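Local coordinates for cryptic loci regulator 2 (Schizosaccharomyces pombe 972h-, PDB 5IKJ), which acts upstream of histone deacetylases to promote transcriptional silencing, and is required for nucleosome positioning at heterochromatic loci and for silencing by the SHREC complex, at residues 526-529 with 530-534; 341-345 with 346-350; 495-498 with 499-502; 52-55 with 56-59; 353-357 with 358-362. All coordinates share one frame; numbering follows the deposited sequence.

Interaction 1 of 5, residues 526-529 with 530-534; sequences NWVD and DDFYE
Val528 sets its two methyls against two different rings as the chain enters helix 531-540. CG1 comes obliquely to the Phe532 ring, 3.5 Å from CD2, while CG2 lies 3.8 Å from CE2 of Tyr533 and just as near its hydroxyl. Phe532 CG stands anti to the backbone N (chi1 -175°), which turns the ring back toward Val528; its CD1 also sits over the centre of the Tyr533 ring, so the three side chains pack as one cluster. The backbone fixes this grouping: Phe532 N donates to Asp529 O (2.9 Å), well above the carbonyl plane, and weakly to OD1 of Asp531. That same OD1 is hydrogen-bonded to the hydroxyl of Tyr300, which is also bonded to Asp529 N. Farther out, Val262 of strand 255-266 touches Val528, Phe532 and Tyr533, and Tyr300 meets Phe532 edge-to-face. An alanine in place of Phe532 would probably leave Val528 CG1 without the ring it packs on and one face of Tyr533 without its cover. The Asp530 carboxylate forms salt bridges outside this stretch, with a basic side chain of another protein chain. Apolar packing thus seats the helix start on the strands, while Asp531 is held by Tyr300 and Asp530 reaches the partner chain.

Interaction 2 of 5, residues 341-345 with 346-350; sequences QPLEG and IDMEE
Leu343 and Met348 make the apolar part of this tight turn, their side chains crossing at a slant. The thioether does most of the reaching: Met348 CE comes 4.0 Å from Leu343 CB, while CG passes 4.1 Å from Leu343 CD1. A bend at the sulfur (chi3 -83°) folds that methyl back over the backbone, 3.4 Å from Leu343 O and 3.6 Å from Glu344 O. Two backbone hydrogen bonds close the chain beneath it. Asp347 N donates to Glu344 O (3.0 Å) from well above the carbonyl plane, and Met348 N makes a longer, weak bond to Gly345 O (3.4 Å). The short 3-10 turn at Gly345 and Ile346 leads the loop that follows strand 333-340 into strand 348-349. Charged and interface contacts lie beyond the turn. Outside this stretch, Asp347 OD1 forms a salt bridge with a basic side chain of another protein chain, and Ile346 O accepts a hydrogen bond from a basic side chain there. Met348 and Glu349 pair antiparallel with a strand of that chain, extending the sheet across the interface. Backbone bonds therefore set the turn, the Met348 methyl packs over the Leu343 and Glu344 carbonyls, and the carboxylate of Asp347 is directed to a partner protein.

Interaction 3 of 5, residues 495-498 with 499-502; sequences WYEP and WFVK
A type I beta turn from Glu497 to Phe500 reverses the chain in the loop between strands 491-494 and 513-514, and its closing bond joins Phe500 N to Glu497 O (2.8 Å). Aromatic side chains flank it. The Tyr496 and Phe500 rings are nearly parallel, their planes 8° apart, but slid so far that they barely overlap, with centroids 4.8 Å apart. Tyr496 CD1 makes the nearest approach, 3.3 Å from Phe500 CD2. Within the turn, Pro498 and Trp499 hold the two central positions, and the indole folds back over the residue that starts it: Glu497 CB sits above the six-membered ring in a CH-pi contact, 3.8 Å from its centroid and 13° off the normal. Trp499 CG lies between the backbone N and carbonyl carbon (chi1 63°), which brings the ring under Glu497 and sets CE3 against the proline ring. The Glu497 chain, bent at chi2, carries its carboxylate on to a salt bridge with Arg462 of helix 461-469; Tyr496 OH is bonded to Glu387. Outside the turn, Pro311 packs against Tyr496, Phe500 and Val501, and Phe284 and Val285 of helix 278-285 pack against the indole. One water donates to both Pro498 O, at 3.1 Å, and Val501 O, where the separation is unusually short at 2.5 Å, bridging the chain as it leaves the turn.

Interaction 4 of 5, residues 52-55 with 56-59; sequences NLLY and RQIC
Asn52 and Arg56 are joined twice, four residues apart on helix 50-67, by the backbone bond from Arg56 N to Asn52 O and by a side-chain bond alongside it. Arg56 NH1 donates to Asn52 OD1 at 3.2 Å and almost straight (170°); the acceptor lies in the guanidinium plane, whereas the donor stands above the plane of the amide carbonyl. The arginine is extended at chi2 but nearly eclipsed at chi3 (-3°), a bend that curls the guanidinium back toward Asn52. Its NE goes to Leu144 O of strand 143-144, and Asn52 ND2 goes to Leu45 O, so both groups also tie the helix to its surroundings. A leucine in place of Arg56 would probably leave Asn52 OD1 and Leu144 O without these side-chain donors, the asparagine amide then held through ND2 to Leu45 O alone among the bonds described.

In the next two i, i+4 pairs, Leu53 CD1 rests against the aliphatic part of Gln57, 3.6 Å from CG, and Leu54 CG meets Ile58 CD1 at 3.8 Å. Tyr55 packs on helix 183-195, which supplies the zinc ligand His189; the Tyr55 side chain is about 12 Å from the zinc ion. Cys59 approaches the same tyrosine in a sulfur-aromatic contact, oblique to the ring, its SG 4.5 Å from the centroid and 3.6 Å from Tyr55 CE1.

Interaction 5 of 5, residues 353-357 with 358-362; sequences FHDEN and YSIPL
Asp355 O is gripped by two backbone N-H groups at the tip of a hairpin-like turn: Ser359 N donates at 2.5 Å, a short bond, and Tyr358 N adds a weak one at 3.4 Å. The same residue takes part again through its own amide, as Asp355 N donates to Ile360 O (2.7 Å). Two residues back, Leu362 N bonds to Phe353 O at 3.0 Å, so the two arms are laced antiparallel on both sides of the single bridge between His354 and Pro361. Between these bonds His354 CA approaches Ile360 O at 3.2 Å in a CA-H...O contact.

Side chains line the arms. Phe353 CB touches Leu362 CD1 (3.5 Å), the imidazole CD2 of His354 lies against the Pro361 ring, and Asp355 CB packs on Ile360 CB. The carboxylate of Asp355 and the ring of Tyr358 run side by side, pointing the same way, their planes only 14° apart. A chi1 of -160° brings the carboxylate alongside Tyr358, with Asp355 OD2 3.6 Å from Tyr358 CB. Asn357 O lies over one face of the tyrosine ring.

Beyond the turn, strand 353-355 pairs in parallel with strand 133-135, His354 and Glu356 bonding to Ile133 and Leu135, while Phe68 meets Phe353 edge-to-face. Ser359 takes a positive phi (64°), turning the chain through the left-handed region into the returning residues 360-362, which are bridged once and form no regular strand, so the arrangement is hairpin-like.

Overall arrangement
From the N terminus, interaction 4 comes first, within helix 50-67 and beside the helix that carries a zinc ligand. Interaction 2 then turns the chain into strand 348-349, and interaction 5 follows after a short link, where the chain turns back along strand 353-355, beside strand 133-135; their centres are 22 Å apart. Interaction 3 reverses the loop after strand 491-494, and interaction 1 starts the last helix, 531-540, against strands 255-266 and 288-294. All five are local and lie in series, with none nested or crossing. Interactions 3 and 4 are the farthest apart, at 49 Å between centres, on opposite sides of the chain's centre. Interactions 1, 2 and, through Phe353, 5 reach another protein chain.

Interaction 1 of 5, residues 526-529 with 530-534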
# COMPACT_ATOMS: atom_id res chain seq x y z
N ASN A 526 23.86 7.30 6.32
CA ASN A 526 23.73 5.86 6.51
C ASN A 526 22.78 5.21 5.51
O ASN A 526 22.63 3.99 5.53
CB ASN A 526 23.26 5.57 7.94
CG ASN A 526 24.26 6.02 8.99
OD1 ASN A 526 25.44 5.67 8.93
ND2 ASN A 526 23.80 6.82 9.94
N TRP A 527 22.15 6.00 4.65
CA TRP A 527 21.27 5.48 3.62
C TRP A 527 22.11 5.15 2.39
O TRP A 527 23.34 5.23 2.41
CB TRP A 527 20.15 6.49 3.34
CG TRP A 527 18.97 5.95 2.59
CD1 TRP A 527 18.44 6.44 1.44
CD2 TRP A 527 18.18 4.80 2.93
NE1 TRP A 527 17.37 5.68 1.04
CE2 TRP A 527 17.19 4.67 1.94
CE3 TRP A 527 18.22 3.87 3.98
CZ2 TRP A 527 16.24 3.65 1.97
CZ3 TRP A 527 17.28 2.86 4.00
CH2 TRP A 527 16.30 2.75 3.00
N VAL A 528 21.47 4.77 1.29
CA VAL A 528 22.18 4.32 0.10
C VAL A 528 22.39 5.49 -0.84
O VAL A 528 21.73 6.53 -0.75
CB VAL A 528 21.42 3.17 -0.60
CG1 VAL A 528 21.31 1.97 0.32
CG2 VAL A 528 20.04 3.63 -1.07
N ASP A 529 23.32 5.32 -1.77
CA ASP A 529 23.55 6.26 -2.86
C ASP A 529 22.93 5.72 -4.14
O ASP A 529 22.52 4.56 -4.23
CB ASP A 529 25.05 6.52 -3.04
CG ASP A 529 25.71 7.05 -1.78
OD1 ASP A 529 25.23 6.72 -0.67
OD2 ASP A 529 26.70 7.80 -1.90
N ASP A 530 22.87 6.59 -5.16
CA ASP A 530 22.18 6.23 -6.39
C ASP A 530 22.78 5.01 -7.07
O ASP A 530 22.09 4.35 -7.86
CB ASP A 530 22.18 7.41 -7.36
CG ASP A 530 21.04 8.38 -7.11
OD1 ASP A 530 20.00 7.95 -6.57
OD2 ASP A 530 21.18 9.57 -7.47
N ASP A 531 24.05 4.69 -6.80
CA ASP A 531 24.66 3.51 -7.42
C ASP A 531 23.96 2.23 -6.97
O ASP A 531 23.88 1.26 -7.74
CB ASP A 531 26.14 3.45 -7.08
CG ASP A 531 26.40 3.40 -5.59
OD1 ASP A 531 25.56 3.92 -4.83
OD2 ASP A 531 27.44 2.84 -5.18
N PHE A 532 23.46 2.21 -5.73
CA PHE A 532 22.70 1.07 -5.22
C PHE A 532 21.71 0.54 -6.25
O PHE A 532 21.63 -0.66 -6.51
CB PHE A 532 21.97 1.49 -3.95
CG PHE A 532 21.24 0.36 -3.26
CD1 PHE A 532 19.94 0.05 -3.60
CD2 PHE A 532 21.86 -0.37 -2.26
CE1 PHE A 532 19.27 -0.97 -2.96
CE2 PHE A 532 21.20 -1.39 -1.62
CZ PHE A 532 19.90 -1.70 -1.97
N TYR A 533 20.93 1.45 -6.86
CA TYR A 533 19.87 1.04 -7.77
C TYR A 533 20.40 0.67 -9.15
O TYR A 533 19.73 -0.09 -9.86
CB TYR A 533 18.84 2.17 -7.86
CG TYR A 533 18.24 2.50 -6.51
CD1 TYR A 533 17.16 1.79 -6.02
CD2 TYR A 533 18.79 3.49 -5.72
CE1 TYR A 533 16.62 2.07 -4.79
CE2 TYR A 533 18.26 3.79 -4.48
CZ TYR A 533 17.17 3.07 -4.02
OH TYR A 533 16.64 3.36 -2.78
N GLU A 534 21.63 1.07 -9.45
CA GLU A 534 22.28 0.65 -10.68
C GLU A 534 22.65 -0.81 -10.43
O GLU A 534 22.29 -1.69 -11.20
CB GLU A 534 23.51 1.50 -10.97
CG GLU A 534 24.32 1.01 -12.15
CD GLU A 534 25.07 2.12 -12.86
OE1 GLU A 534 25.39 3.14 -12.22
OE2 GLU A 534 25.35 1.96 -14.06

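Interaction 2 of 5, residues 341-345 with 346-350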
# COMPACT_ATOMS: atom_id res chain seq x y z
N GLN A 341 -8.07 9.73 5.41
CA GLN A 341 -9.39 9.95 5.96
C GLN A 341 -10.18 8.65 5.89
O GLN A 341 -10.45 8.17 4.79
CB GLN A 341 -10.12 11.05 5.18
CG GLN A 341 -9.54 12.44 5.38
CD GLN A 341 -9.71 12.94 6.80
OE1 GLN A 341 -10.52 12.41 7.57
NE2 GLN A 341 -8.94 13.96 7.17
N PRO A 342 -10.56 8.05 7.02
CA PRO A 342 -11.41 6.86 6.96
C PRO A 342 -12.67 7.13 6.14
O PRO A 342 -13.16 8.26 6.07
CB PRO A 342 -11.74 6.58 8.43
CG PRO A 342 -10.62 7.18 9.19
CD PRO A 342 -10.18 8.39 8.41
N LEU A 343 -13.18 6.08 5.52
CA LEU A 343 -14.37 6.20 4.68
C LEU A 343 -15.63 6.01 5.51
O LEU A 343 -15.67 5.21 6.45
CB LEU A 343 -14.34 5.18 3.54
CG LEU A 343 -13.12 5.20 2.62
CD1 LEU A 343 -13.29 4.18 1.50
CD2 LEU A 343 -12.88 6.59 2.04
N GLU A 344 -16.67 6.75 5.14
CA GLU A 344 -17.97 6.57 5.76
C GLU A 344 -18.62 5.29 5.23
O GLU A 344 -18.35 4.84 4.12
CB GLU A 344 -18.88 7.77 5.47
CG GLU A 344 -18.30 9.11 5.92
CD GLU A 344 -18.17 9.22 7.43
OE1 GLU A 344 -19.06 8.70 8.14
OE2 GLU A 344 -17.18 9.81 7.90
N GLY A 345 -19.48 4.70 6.06
CA GLY A 345 -20.09 3.43 5.70
C GLY A 345 -20.93 3.51 4.44
O GLY A 345 -21.09 2.50 3.74
N ILE A 346 -21.46 4.69 4.12
CA ILE A 346 -22.30 4.83 2.94
C ILE A 346 -21.47 4.80 1.65
O ILE A 346 -22.02 4.56 0.57
CB ILE A 346 -23.13 6.12 3.03
CG1 ILE A 346 -24.20 6.17 1.92
CG2 ILE A 346 -22.24 7.36 2.96
CD1 ILE A 346 -25.26 5.10 2.05
N ASP A 347 -20.16 5.03 1.75
CA ASP A 347 -19.28 5.02 0.59
C ASP A 347 -18.58 3.68 0.41
O ASP A 347 -17.60 3.59 -0.34
CB ASP A 347 -18.24 6.14 0.71
CG ASP A 347 -18.85 7.52 0.57
OD1 ASP A 347 -20.00 7.63 0.09
OD2 ASP A 347 -18.18 8.51 0.94
N MET A 348 -19.06 2.63 1.07
CA MET A 348 -18.46 1.31 0.99
C MET A 348 -19.54 0.29 0.67
O MET A 348 -20.74 0.56 0.80
CB MET A 348 -17.74 0.94 2.30
CG MET A 348 -16.40 1.63 2.48
SD MET A 348 -15.49 1.11 3.94
CE MET A 348 -16.25 2.12 5.22
N GLU A 349 -19.11 -0.90 0.25
CA GLU A 349 -20.03 -1.94 -0.18
C GLU A 349 -19.28 -3.26 -0.25
O GLU A 349 -18.06 -3.32 -0.06
CB GLU A 349 -20.66 -1.60 -1.54
CG GLU A 349 -19.70 -1.73 -2.71
CD GLU A 349 -20.26 -1.15 -4.00
OE1 GLU A 349 -21.42 -0.68 -3.98
OE2 GLU A 349 -19.55 -1.17 -5.02
N GLU A 350 -20.03 -4.33 -0.51
CA GLU A 350 -19.42 -5.63 -0.73
C GLU A 350 -18.77 -5.67 -2.11
O GLU A 350 -19.22 -4.99 -3.04
CB GLU A 350 -20.47 -6.73 -0.61
CG GLU A 350 -20.98 -6.97 0.80
CD GLU A 350 -20.06 -7.84 1.63
OE1 GLU A 350 -19.32 -8.66 1.04
OE2 GLU A 350 -20.08 -7.72 2.87

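Interaction 3 of 5, residues 495-498 with 499-502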
# COMPACT_ATOMS: atom_id res chain seq x y z
N TRP A 495 3.87 -9.52 15.26
CA TRP A 495 3.66 -10.96 15.34
C TRP A 495 4.18 -11.59 14.06
O TRP A 495 3.88 -11.12 12.96
CB TRP A 495 2.18 -11.28 15.54
CG TRP A 495 1.85 -12.74 15.50
CD1 TRP A 495 1.76 -13.59 16.56
CD2 TRP A 495 1.54 -13.52 14.34
NE1 TRP A 495 1.42 -14.85 16.13
CE2 TRP A 495 1.28 -14.84 14.77
CE3 TRP A 495 1.46 -13.24 12.97
CZ2 TRP A 495 0.95 -15.87 13.89
CZ3 TRP A 495 1.13 -14.26 12.10
CH2 TRP A 495 0.88 -15.56 12.56
N TYR A 496 4.98 -12.65 14.21
CA TYR A 496 5.55 -13.35 13.07
C TYR A 496 4.94 -14.74 12.94
O TYR A 496 4.58 -15.37 13.94
CB TYR A 496 7.07 -13.46 13.19
CG TYR A 496 7.80 -12.13 13.18
CD1 TYR A 496 8.04 -11.46 11.99
CD2 TYR A 496 8.24 -11.55 14.36
CE1 TYR A 496 8.70 -10.25 11.97
CE2 TYR A 496 8.91 -10.34 14.35
CZ TYR A 496 9.14 -9.70 13.16
OH TYR A 496 9.80 -8.49 13.14
N GLU A 497 4.82 -15.20 11.70
CA GLU A 497 4.29 -16.52 11.45
C GLU A 497 5.12 -17.55 12.22
O GLU A 497 6.31 -17.34 12.47
CB GLU A 497 4.30 -16.83 9.95
CG GLU A 497 3.32 -15.98 9.13
CD GLU A 497 3.77 -14.54 8.97
OE1 GLU A 497 4.92 -14.23 9.35
OE2 GLU A 497 2.97 -13.72 8.47
N PRO A 498 4.51 -18.67 12.62
CA PRO A 498 5.21 -19.58 13.55
C PRO A 498 6.50 -20.15 13.00
O PRO A 498 7.40 -20.47 13.78
CB PRO A 498 4.16 -20.67 13.83
CG PRO A 498 3.24 -20.63 12.66
CD PRO A 498 3.20 -19.21 12.20
N TRP A 499 6.62 -20.29 11.68
CA TRP A 499 7.85 -20.78 11.08
C TRP A 499 8.88 -19.67 10.88
O TRP A 499 10.03 -19.97 10.55
CB TRP A 499 7.56 -21.43 9.72
CG TRP A 499 7.00 -20.48 8.71
CD1 TRP A 499 7.69 -19.56 7.96
CD2 TRP A 499 5.62 -20.34 8.33
NE1 TRP A 499 6.83 -18.87 7.15
CE2 TRP A 499 5.56 -19.33 7.35
CE3 TRP A 499 4.44 -20.98 8.72
CZ2 TRP A 499 4.36 -18.94 6.76
CZ3 TRP A 499 3.25 -20.60 8.13
CH2 TRP A 499 3.22 -19.59 7.16
N PHE A 500 8.49 -18.41 11.07
CA PHE A 500 9.33 -17.29 10.66
C PHE A 500 10.62 -17.21 11.47
O PHE A 500 11.64 -16.75 10.95
CB PHE A 500 8.54 -15.99 10.80
CG PHE A 500 9.17 -14.82 10.10
CD1 PHE A 500 8.98 -14.62 8.75
CD2 PHE A 500 9.95 -13.91 10.80
CE1 PHE A 500 9.55 -13.54 8.10
CE2 PHE A 500 10.53 -12.83 10.16
CZ PHE A 500 10.33 -12.65 8.81
N VAL A 501 10.61 -17.66 12.73
CA VAL A 501 11.75 -17.48 13.62
C VAL A 501 11.92 -18.74 14.46
O VAL A 501 11.10 -19.01 15.34
CB VAL A 501 11.59 -16.26 14.54
CG1 VAL A 501 12.92 -15.92 15.19
CG2 VAL A 501 11.05 -15.07 13.76
N LYS A 502 12.97 -19.50 14.19
CA LYS A 502 13.43 -20.51 15.13
C LYS A 502 13.97 -19.80 16.36
O LYS A 502 14.85 -18.95 16.26
CB LYS A 502 14.51 -21.39 14.48
CG LYS A 502 15.73 -20.61 14.03
CD LYS A 502 16.77 -21.49 13.36
CE LYS A 502 17.99 -20.68 12.98
NZ LYS A 502 19.06 -21.49 12.36
O HOH W 1 8.84 -19.34 16.25

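Interaction 4 of 5, residues 52-55 with 56-59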
# COMPACT_ATOMS: atom_id res chain seq x y z
N ASN A 52 -11.92 8.05 -32.46
CA ASN A 52 -12.70 8.20 -31.23
C ASN A 52 -12.74 6.88 -30.46
O ASN A 52 -12.59 6.87 -29.23
CB ASN A 52 -14.11 8.67 -31.57
CG ASN A 52 -14.93 8.99 -30.33
OD1 ASN A 52 -15.00 8.20 -29.40
ND2 ASN A 52 -15.54 10.17 -30.32
N LEU A 53 -12.95 5.77 -31.17
CA LEU A 53 -12.91 4.46 -30.52
C LEU A 53 -11.56 4.22 -29.85
O LEU A 53 -11.49 3.84 -28.68
CB LEU A 53 -13.21 3.37 -31.54
CG LEU A 53 -12.91 1.92 -31.12
CD1 LEU A 53 -13.66 1.54 -29.86
CD2 LEU A 53 -13.23 0.96 -32.25
N LEU A 54 -10.47 4.44 -30.59
CA LEU A 54 -9.14 4.25 -30.02
C LEU A 54 -8.95 5.13 -28.79
O LEU A 54 -8.37 4.68 -27.79
CB LEU A 54 -8.07 4.56 -31.07
CG LEU A 54 -6.62 4.47 -30.59
CD1 LEU A 54 -6.28 3.05 -30.15
CD2 LEU A 54 -5.67 4.93 -31.68
N TYR A 55 -9.41 6.37 -28.85
CA TYR A 55 -9.36 7.25 -27.68
C TYR A 55 -10.07 6.62 -26.50
O TYR A 55 -9.52 6.53 -25.39
CB TYR A 55 -9.98 8.60 -28.04
CG TYR A 55 -9.71 9.71 -27.04
CD1 TYR A 55 -10.44 9.82 -25.87
CD2 TYR A 55 -8.74 10.67 -27.30
CE1 TYR A 55 -10.20 10.83 -24.96
CE2 TYR A 55 -8.49 11.69 -26.40
CZ TYR A 55 -9.22 11.77 -25.24
OH TYR A 55 -8.98 12.79 -24.34
N ARG A 56 -11.30 6.15 -26.71
CA ARG A 56 -12.08 5.54 -25.64
C ARG A 56 -11.54 4.17 -25.24
O ARG A 56 -11.79 3.72 -24.12
CB ARG A 56 -13.54 5.43 -26.06
CG ARG A 56 -14.21 6.78 -26.29
CD ARG A 56 -15.69 6.65 -26.67
NE ARG A 56 -16.12 5.26 -26.78
CZ ARG A 56 -16.35 4.62 -27.92
NH1 ARG A 56 -16.22 5.22 -29.09
NH2 ARG A 56 -16.73 3.35 -27.89
N GLN A 57 -10.79 3.50 -26.12
CA GLN A 57 -10.15 2.24 -25.74
C GLN A 57 -8.98 2.49 -24.80
O GLN A 57 -8.77 1.74 -23.84
CB GLN A 57 -9.69 1.48 -26.98
CG GLN A 57 -10.80 0.85 -27.79
CD GLN A 57 -10.28 0.12 -29.01
OE1 GLN A 57 -9.50 0.67 -29.79
NE2 GLN A 57 -10.69 -1.13 -29.18
N ILE A 58 -8.20 3.54 -25.07
CA ILE A 58 -7.08 3.88 -24.20
C ILE A 58 -7.59 4.35 -22.84
O ILE A 58 -7.07 3.93 -21.79
CB ILE A 58 -6.19 4.95 -24.87
CG1 ILE A 58 -5.54 4.37 -26.13
CG2 ILE A 58 -5.12 5.45 -23.91
CD1 ILE A 58 -5.28 5.40 -27.21
N CYS A 59 -8.60 5.22 -22.84
CA CYS A 59 -9.19 5.67 -21.58
C CYS A 59 -9.69 4.48 -20.76
O CYS A 59 -9.42 4.40 -19.55
CB CYS A 59 -10.34 6.64 -21.87
SG CYS A 59 -9.83 8.26 -22.47

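Interaction 5 of 5, residues 353-357 with 358-362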
# COMPACT_ATOMS: atom_id res chain seq x y z
N PHE A 353 -17.26 -6.63 -8.34
CA PHE A 353 -16.65 -7.17 -9.55
C PHE A 353 -15.71 -8.31 -9.17
O PHE A 353 -14.89 -8.16 -8.27
CB PHE A 353 -15.89 -6.09 -10.31
CG PHE A 353 -16.71 -4.87 -10.61
CD1 PHE A 353 -17.63 -4.87 -11.65
CD2 PHE A 353 -16.56 -3.71 -9.87
CE1 PHE A 353 -18.38 -3.75 -11.94
CE2 PHE A 353 -17.31 -2.58 -10.15
CZ PHE A 353 -18.22 -2.60 -11.19
N HIS A 354 -15.84 -9.44 -9.87
CA HIS A 354 -15.03 -10.62 -9.61
C HIS A 354 -14.47 -11.16 -10.92
O HIS A 354 -14.91 -10.78 -12.01
CB HIS A 354 -15.83 -11.71 -8.89
CG HIS A 354 -16.41 -11.26 -7.58
ND1 HIS A 354 -17.37 -10.28 -7.48
CD2 HIS A 354 -16.16 -11.67 -6.31
CE1 HIS A 354 -17.69 -10.10 -6.21
NE2 HIS A 354 -16.97 -10.93 -5.48
N ASP A 355 -13.50 -12.06 -10.80
CA ASP A 355 -12.91 -12.68 -11.98
C ASP A 355 -13.88 -13.68 -12.59
O ASP A 355 -14.36 -14.59 -11.90
CB ASP A 355 -11.60 -13.38 -11.59
CG ASP A 355 -10.70 -13.62 -12.79
OD1 ASP A 355 -10.65 -12.76 -13.69
OD2 ASP A 355 -10.03 -14.68 -12.82
N GLU A 356 -14.16 -13.52 -13.88
CA GLU A 356 -15.18 -14.35 -14.52
C GLU A 356 -14.74 -15.80 -14.64
O GLU A 356 -15.59 -16.71 -14.65
CB GLU A 356 -15.53 -13.79 -15.90
CG GLU A 356 -14.43 -13.92 -16.95
CD GLU A 356 -14.86 -13.42 -18.31
OE1 GLU A 356 -16.01 -12.94 -18.43
OE2 GLU A 356 -14.05 -13.49 -19.26
N ASN A 357 -13.43 -16.06 -14.74
CA ASN A 357 -12.93 -17.42 -14.91
C ASN A 357 -12.56 -18.09 -13.60
O ASN A 357 -12.41 -19.32 -13.58
CB ASN A 357 -11.72 -17.42 -15.84
CG ASN A 357 -12.10 -17.17 -17.29
OD1 ASN A 357 -13.27 -17.17 -17.65
ND2 ASN A 357 -11.09 -16.99 -18.14
N TYR A 358 -12.39 -17.34 -12.51
CA TYR A 358 -11.98 -17.92 -11.24
C TYR A 358 -12.69 -17.32 -10.03
O TYR A 358 -12.47 -17.80 -8.92
CB TYR A 358 -10.46 -17.78 -11.06
CG TYR A 358 -9.65 -18.70 -11.94
CD1 TYR A 358 -9.42 -18.40 -13.28
CD2 TYR A 358 -9.12 -19.88 -11.43
CE1 TYR A 358 -8.68 -19.24 -14.08
CE2 TYR A 358 -8.37 -20.73 -12.23
CZ TYR A 358 -8.16 -20.41 -13.56
OH TYR A 358 -7.42 -21.25 -14.36
N SER A 359 -13.52 -16.29 -10.21
CA SER A 359 -14.28 -15.70 -9.11
C SER A 359 -13.37 -15.06 -8.06
O SER A 359 -13.74 -14.95 -6.89
CB SER A 359 -15.20 -16.73 -8.45
OG SER A 359 -16.17 -17.20 -9.37
N ILE A 360 -12.19 -14.63 -8.47
CA ILE A 360 -11.32 -13.85 -7.57
C ILE A 360 -11.90 -12.45 -7.43
O ILE A 360 -12.31 -11.85 -8.44
CB ILE A 360 -9.89 -13.80 -8.12
CG1 ILE A 360 -9.31 -15.21 -8.21
CG2 ILE A 360 -9.00 -12.94 -7.22
CD1 ILE A 360 -8.05 -15.30 -9.06
N PRO A 361 -11.97 -11.87 -6.22
CA PRO A 361 -12.55 -10.53 -6.09
C PRO A 361 -11.55 -9.47 -6.54
O PRO A 361 -10.38 -9.50 -6.15
CB PRO A 361 -12.84 -10.42 -4.58
CG PRO A 361 -11.77 -11.26 -3.96
CD PRO A 361 -11.45 -12.38 -4.94
N LEU A 362 -12.01 -8.55 -7.38
CA LEU A 362 -11.13 -7.50 -7.87
C LEU A 362 -10.73 -6.57 -6.73
O LEU A 362 -11.50 -6.29 -5.81
CB LEU A 362 -11.82 -6.69 -8.98
CG LEU A 362 -12.02 -7.38 -10.33
CD1 LEU A 362 -12.56 -6.37 -11.34
CD2 LEU A 362 -10.73 -8.01 -10.86